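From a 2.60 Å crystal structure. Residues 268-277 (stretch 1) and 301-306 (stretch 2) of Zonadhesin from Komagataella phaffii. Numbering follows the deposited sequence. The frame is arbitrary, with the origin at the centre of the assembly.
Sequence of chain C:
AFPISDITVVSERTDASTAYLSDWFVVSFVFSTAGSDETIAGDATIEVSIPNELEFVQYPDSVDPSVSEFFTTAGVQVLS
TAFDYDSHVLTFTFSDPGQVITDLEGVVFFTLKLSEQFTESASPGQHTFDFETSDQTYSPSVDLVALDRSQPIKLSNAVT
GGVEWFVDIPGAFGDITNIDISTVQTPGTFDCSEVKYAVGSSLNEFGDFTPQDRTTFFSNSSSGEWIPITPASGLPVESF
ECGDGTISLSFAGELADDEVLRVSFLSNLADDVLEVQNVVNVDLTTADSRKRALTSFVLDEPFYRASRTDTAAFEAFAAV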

ATOM      1  N   ASN C 268     -34.792 -28.331  29.030  1.00 33.79           N
ATOM      2  CA  ASN C 268     -35.914 -28.572  29.926  1.00 31.45           C
ATOM      3  C   ASN C 268     -36.406 -30.011  29.800  1.00 31.87           C
ATOM      4  O   ASN C 268     -36.487 -30.561  28.703  1.00 28.11           O
ATOM      5  CB  ASN C 268     -37.035 -27.588  29.623  1.00 29.70           C
ATOM      6  CG  ASN C 268     -36.669 -26.173  30.001  1.00 30.43           C
ATOM      7  OD1 ASN C 268     -36.250 -25.923  31.127  1.00 30.01           O
ATOM      8  ND2 ASN C 268     -36.796 -25.242  29.062  1.00 31.81           N
ATOM      9  N   LEU C 269     -36.721 -30.628  30.941  1.00 35.77           N
ATOM     10  CA  LEU C 269     -37.160 -32.017  30.988  1.00 33.42           C
ATOM     11  C   LEU C 269     -38.563 -32.132  31.573  1.00 32.76           C
ATOM     12  O   LEU C 269     -38.973 -31.330  32.415  1.00 32.58           O
ATOM     13  CB  LEU C 269     -36.201 -32.861  31.826  1.00 31.82           C
ATOM     14  CG  LEU C 269     -34.742 -32.788  31.390  1.00 35.61           C
ATOM     15  CD1 LEU C 269     -33.825 -33.403  32.433  1.00 30.06           C
ATOM     16  CD2 LEU C 269     -34.565 -33.481  30.054  1.00 29.99           C
ATOM     17  N   ALA C 270     -39.298 -33.145  31.131  1.00 33.11           N
ATOM     18  CA  ALA C 270     -40.535 -33.491  31.812  1.00 33.99           C
ATOM     19  C   ALA C 270     -40.224 -33.979  33.213  1.00 34.64           C
ATOM     20  O   ALA C 270     -39.152 -34.522  33.478  1.00 32.52           O
ATOM     21  CB  ALA C 270     -41.296 -34.574  31.054  1.00 35.45           C
ATOM     22  N   ASP C 271     -41.179 -33.796  34.119  1.00 37.10           N
ATOM     23  CA  ASP C 271     -40.935 -34.203  35.495  1.00 35.60           C
ATOM     24  C   ASP C 271     -40.795 -35.708  35.654  1.00 33.25           C
ATOM     25  O   ASP C 271     -40.213 -36.148  36.641  1.00 32.84           O
ATOM     26  CB  ASP C 271     -42.038 -33.689  36.409  1.00 36.17           C
ATOM     27  CG  ASP C 271     -41.849 -32.240  36.779  1.00 41.11           C
ATOM     28  OD1 ASP C 271     -40.714 -31.731  36.634  1.00 40.44           O
ATOM     29  OD2 ASP C 271     -42.829 -31.614  37.232  1.00 45.12           O
ATOM     30  N   ASP C 272     -41.293 -36.502  34.708  1.00 36.36           N
ATOM     31  CA  ASP C 272     -41.207 -37.954  34.781  1.00 36.20           C
ATOM     32  C   ASP C 272     -39.971 -38.509  34.093  1.00 39.78           C
ATOM     33  O   ASP C 272     -39.933 -39.706  33.778  1.00 36.80           O
ATOM     34  CB  ASP C 272     -42.455 -38.593  34.177  1.00 37.95           C
ATOM     35  CG  ASP C 272     -42.533 -38.423  32.677  1.00 44.97           C
ATOM     36  OD1 ASP C 272     -43.085 -37.401  32.223  1.00 58.96           O
ATOM     37  OD2 ASP C 272     -42.061 -39.318  31.946  1.00 47.33           O
ATOM     38  N   VAL C 273     -38.974 -37.673  33.829  1.00 35.32           N
ATOM     39  CA  VAL C 273     -37.739 -38.097  33.187  1.00 32.24           C
ATOM     40  C   VAL C 273     -36.707 -38.307  34.274  1.00 29.57           C
ATOM     41  O   VAL C 273     -36.544 -37.451  35.149  1.00 32.23           O
ATOM     42  CB  VAL C 273     -37.249 -37.058  32.163  1.00 34.92           C
ATOM     43  CG1 VAL C 273     -36.105 -37.614  31.334  1.00 36.44           C
ATOM     44  CG2 VAL C 273     -38.368 -36.651  31.268  1.00 33.58           C
ATOM     45  N   LEU C 274     -36.020 -39.441  34.236  1.00 27.89           N
ATOM     46  CA  LEU C 274     -34.973 -39.716  35.212  1.00 31.52           C
ATOM     47  C   LEU C 274     -33.599 -39.858  34.588  1.00 27.16           C
ATOM     48  O   LEU C 274     -32.611 -39.861  35.315  1.00 29.40           O
ATOM     49  CB  LEU C 274     -35.289 -40.997  36.002  1.00 26.92           C
ATOM     50  CG  LEU C 274     -36.666 -41.098  36.668  1.00 30.29           C
ATOM     51  CD1 LEU C 274     -37.081 -42.549  36.964  1.00 24.23           C
ATOM     52  CD2 LEU C 274     -36.672 -40.266  37.922  1.00 24.66           C
ATOM     53  N   GLU C 275     -33.514 -39.965  33.271  1.00 27.87           N
ATOM     54  CA  GLU C 275     -32.291 -40.288  32.570  1.00 27.54           C
ATOM     55  C   GLU C 275     -32.412 -39.694  31.172  1.00 29.43           C
ATOM     56  O   GLU C 275     -33.515 -39.606  30.621  1.00 26.12           O
ATOM     57  CB  GLU C 275     -32.077 -41.809  32.547  1.00 30.33           C
ATOM     58  CG  GLU C 275     -30.946 -42.312  31.654  1.00 41.61           C
ATOM     59  CD  GLU C 275     -30.938 -43.841  31.495  1.00 47.76           C
ATOM     60  OE1 GLU C 275     -32.018 -44.458  31.591  1.00 48.30           O
ATOM     61  OE2 GLU C 275     -29.853 -44.431  31.283  1.00 49.67           O
ATOM     62  N   VAL C 276     -31.277 -39.266  30.617  1.00 26.28           N
ATOM     63  CA  VAL C 276     -31.226 -38.545  29.345  1.00 28.71           C
ATOM     64  C   VAL C 276     -30.012 -39.016  28.551  1.00 27.95           C
ATOM     65  O   VAL C 276     -28.885 -38.965  29.051  1.00 28.69           O
ATOM     66  CB  VAL C 276     -31.171 -37.019  29.578  1.00 26.06           C
ATOM     67  CG1 VAL C 276     -30.509 -36.310  28.434  1.00 27.58           C
ATOM     68  CG2 VAL C 276     -32.535 -36.482  29.727  1.00 27.75           C
ATOM     69  N   GLN C 277     -30.232 -39.463  27.312  1.00 27.53           N
ATOM     70  CA  GLN C 277     -29.132 -39.763  26.398  1.00 28.11           C
ATOM     71  C   GLN C 277     -28.721 -38.484  25.678  1.00 26.80           C
ATOM     72  O   GLN C 277     -29.578 -37.718  25.228  1.00 25.24           O
ATOM     73  CB  GLN C 277     -29.522 -40.838  25.386  1.00 29.13           C
ATOM     74  CG  GLN C 277     -30.094 -42.097  26.009  1.00 31.77           C
ATOM     75  CD  GLN C 277     -29.100 -42.804  26.912  1.00 41.02           C
ATOM     76  OE1 GLN C 277     -27.979 -43.125  26.492  1.00 36.33           O
ATOM     77  NE2 GLN C 277     -29.495 -43.041  28.168  1.00 38.06           N
ATOM     78  N   GLU C 301     -21.569 -38.992  27.259  1.00 27.93           N
ATOM     79  CA  GLU C 301     -21.931 -39.199  28.658  1.00 28.89           C
ATOM     80  C   GLU C 301     -23.402 -38.846  28.901  1.00 27.89           C
ATOM     81  O   GLU C 301     -23.827 -37.734  28.556  1.00 25.62           O
ATOM     82  CB  GLU C 301     -21.029 -38.375  29.574  1.00 29.01           C
ATOM     83  CG  GLU C 301     -21.009 -38.832  31.029  1.00 31.17           C
ATOM     84  CD  GLU C 301     -20.537 -37.742  31.991  1.00 45.65           C
ATOM     85  OE1 GLU C 301     -20.186 -36.636  31.513  1.00 40.24           O
ATOM     86  OE2 GLU C 301     -20.525 -37.991  33.226  1.00 33.98           O
ATOM     87  N   PRO C 302     -24.213 -39.769  29.469  1.00 26.21           N
ATOM     88  CA  PRO C 302     -25.616 -39.476  29.790  1.00 23.59           C
ATOM     89  C   PRO C 302     -25.789 -38.553  30.975  1.00 25.55           C
ATOM     90  O   PRO C 302     -24.822 -38.210  31.656  1.00 25.46           O
ATOM     91  CB  PRO C 302     -26.199 -40.852  30.130  1.00 22.09           C
ATOM     92  CG  PRO C 302     -25.259 -41.811  29.653  1.00 25.74           C
ATOM     93  CD  PRO C 302     -23.907 -41.184  29.669  1.00 25.96           C
ATOM     94  N   PHE C 303     -27.031 -38.171  31.239  1.00 23.43           N
ATOM     95  CA  PHE C 303     -27.397 -37.405  32.416  1.00 22.67           C
ATOM     96  C   PHE C 303     -28.323 -38.230  33.294  1.00 22.98           C
ATOM     97  O   PHE C 303     -29.202 -38.943  32.801  1.00 23.34           O
ATOM     98  CB  PHE C 303     -28.078 -36.105  32.041  1.00 22.65           C
ATOM     99  CG  PHE C 303     -28.593 -35.327  33.211  1.00 21.31           C
ATOM    100  CD1 PHE C 303     -27.727 -34.707  34.073  1.00 22.07           C
ATOM    101  CD2 PHE C 303     -29.944 -35.184  33.421  1.00 22.55           C
ATOM    102  CE1 PHE C 303     -28.197 -33.979  35.121  1.00 21.83           C
ATOM    103  CE2 PHE C 303     -30.417 -34.454  34.474  1.00 20.88           C
ATOM    104  CZ  PHE C 303     -29.545 -33.851  35.321  1.00 21.80           C
ATOM    105  N   TYR C 304     -28.112 -38.124  34.600  1.00 22.80           N
ATOM    106  CA  TYR C 304     -28.835 -38.910  35.586  1.00 19.44           C
ATOM    107  C   TYR C 304     -29.366 -37.972  36.650  1.00 20.82           C
ATOM    108  O   TYR C 304     -28.686 -37.028  37.058  1.00 23.76           O
ATOM    109  CB  TYR C 304     -27.946 -39.968  36.213  1.00 17.12           C
ATOM    110  CG  TYR C 304     -27.467 -41.050  35.273  1.00 19.92           C
ATOM    111  CD1 TYR C 304     -28.361 -41.968  34.730  1.00 22.40           C
ATOM    112  CD2 TYR C 304     -26.125 -41.186  34.966  1.00 17.14           C
ATOM    113  CE1 TYR C 304     -27.937 -42.960  33.904  1.00 19.22           C
ATOM    114  CE2 TYR C 304     -25.690 -42.183  34.135  1.00 17.52           C
ATOM    115  CZ  TYR C 304     -26.605 -43.067  33.612  1.00 19.54           C
ATOM    116  OH  TYR C 304     -26.209 -44.077  32.780  1.00 21.35           O
ATOM    117  N   ARG C 305     -30.593 -38.211  37.077  1.00 19.10           N
ATOM    118  CA  ARG C 305     -31.180 -37.336  38.069  1.00 19.71           C
ATOM    119  C   ARG C 305     -31.141 -37.899  39.480  1.00 18.26           C
ATOM    120  O   ARG C 305     -31.249 -37.128  40.430  1.00 21.30           O
ATOM    121  CB  ARG C 305     -32.617 -36.996  37.674  1.00 22.65           C
ATOM    122  CG  ARG C 305     -32.682 -36.197  36.401  1.00 26.03           C
ATOM    123  CD  ARG C 305     -34.088 -35.874  36.000  1.00 25.64           C
ATOM    124  NE  ARG C 305     -34.416 -34.478  36.237  1.00 27.55           N
ATOM    125  CZ  ARG C 305     -35.528 -33.906  35.807  1.00 28.34           C
ATOM    126  NH1 ARG C 305     -36.402 -34.619  35.119  1.00 29.78           N
ATOM    127  NH2 ARG C 305     -35.765 -32.633  36.058  1.00 29.60           N
ATOM    128  N   ALA C 306     -30.966 -39.201  39.653  1.00 16.61           N
ATOM    129  CA  ALA C 306     -31.067 -39.781  40.979  1.00 19.36           C
ATOM    130  C   ALA C 306     -30.003 -40.848  41.170  1.00 17.34           C
ATOM    131  O   ALA C 306     -29.422 -41.350  40.216  1.00 15.61           O
ATOM    132  CB  ALA C 306     -32.459 -40.371  41.206  1.00 21.94           C
TER
HETATM  133  O   HOH W   1     -31.749 -41.241  37.504  1.00 19.67           O

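The contact is a short antiparallel strand pairing, extended at one end by an arginine whose guanidinium hydrogen-bonds to two backbone carbonyls of a neighbouring turn. The pairing rests on CA-CA separations of 4.8 Å for Glu275 with Tyr304 and 5.0 Å for Val276 with Phe303. The second pair is the hydrogen-bonded one: Val276 N donates to Phe303 O and Phe303 N to Val276 O, both at 3.0 Å, with N-H...O angles of 145° and 168°. Glu275 and Tyr304 form the non-hydrogen-bonded pair, and here Glu275 CA approaches Phe303 O at 3.4 Å, with 145° at the hydrogen, as a CA-H...O contact. One residue further along, Arg305 N donates to Leu274 O (3.1 Å, 151°), so the ladder of backbone bonds runs past the strand pair itself. Leu274 O also accepts from a water at 2.7 Å, and that water accepts from Ala306 N at 3.1 Å, bridging the two backbones.

Side chains divide between the two faces of the sheet. Val276 and Phe303 share one, with their CB atoms 4.1 Å apart; Val276 CB lies at the edge of the phenyl ring, and Leu269 CD1 reaches Phe303 CE2 at 4.1 Å. On the other, Glu275 OE2 lies 3.6 Å from Tyr304 CE1.

Arg305 has the largest area covered by the opposing stretch, 114 Å². Its NH1 donates to Val273 O (2.8 Å, 153°) and to Ala270 O (3.2 Å, 144°), and both oxygens lie near the guanidinium plane, as in-plane N-H donors require. Ala270 to Val273 is a type I turn, closed by Val273 N to Ala270 O at 3.2 Å; Ala270 O therefore accepts from both the turn and the arginine. Leu269 CD1 lies over one face of the guanidinium, leaving the in-plane N-H groups free to meet the carbonyls.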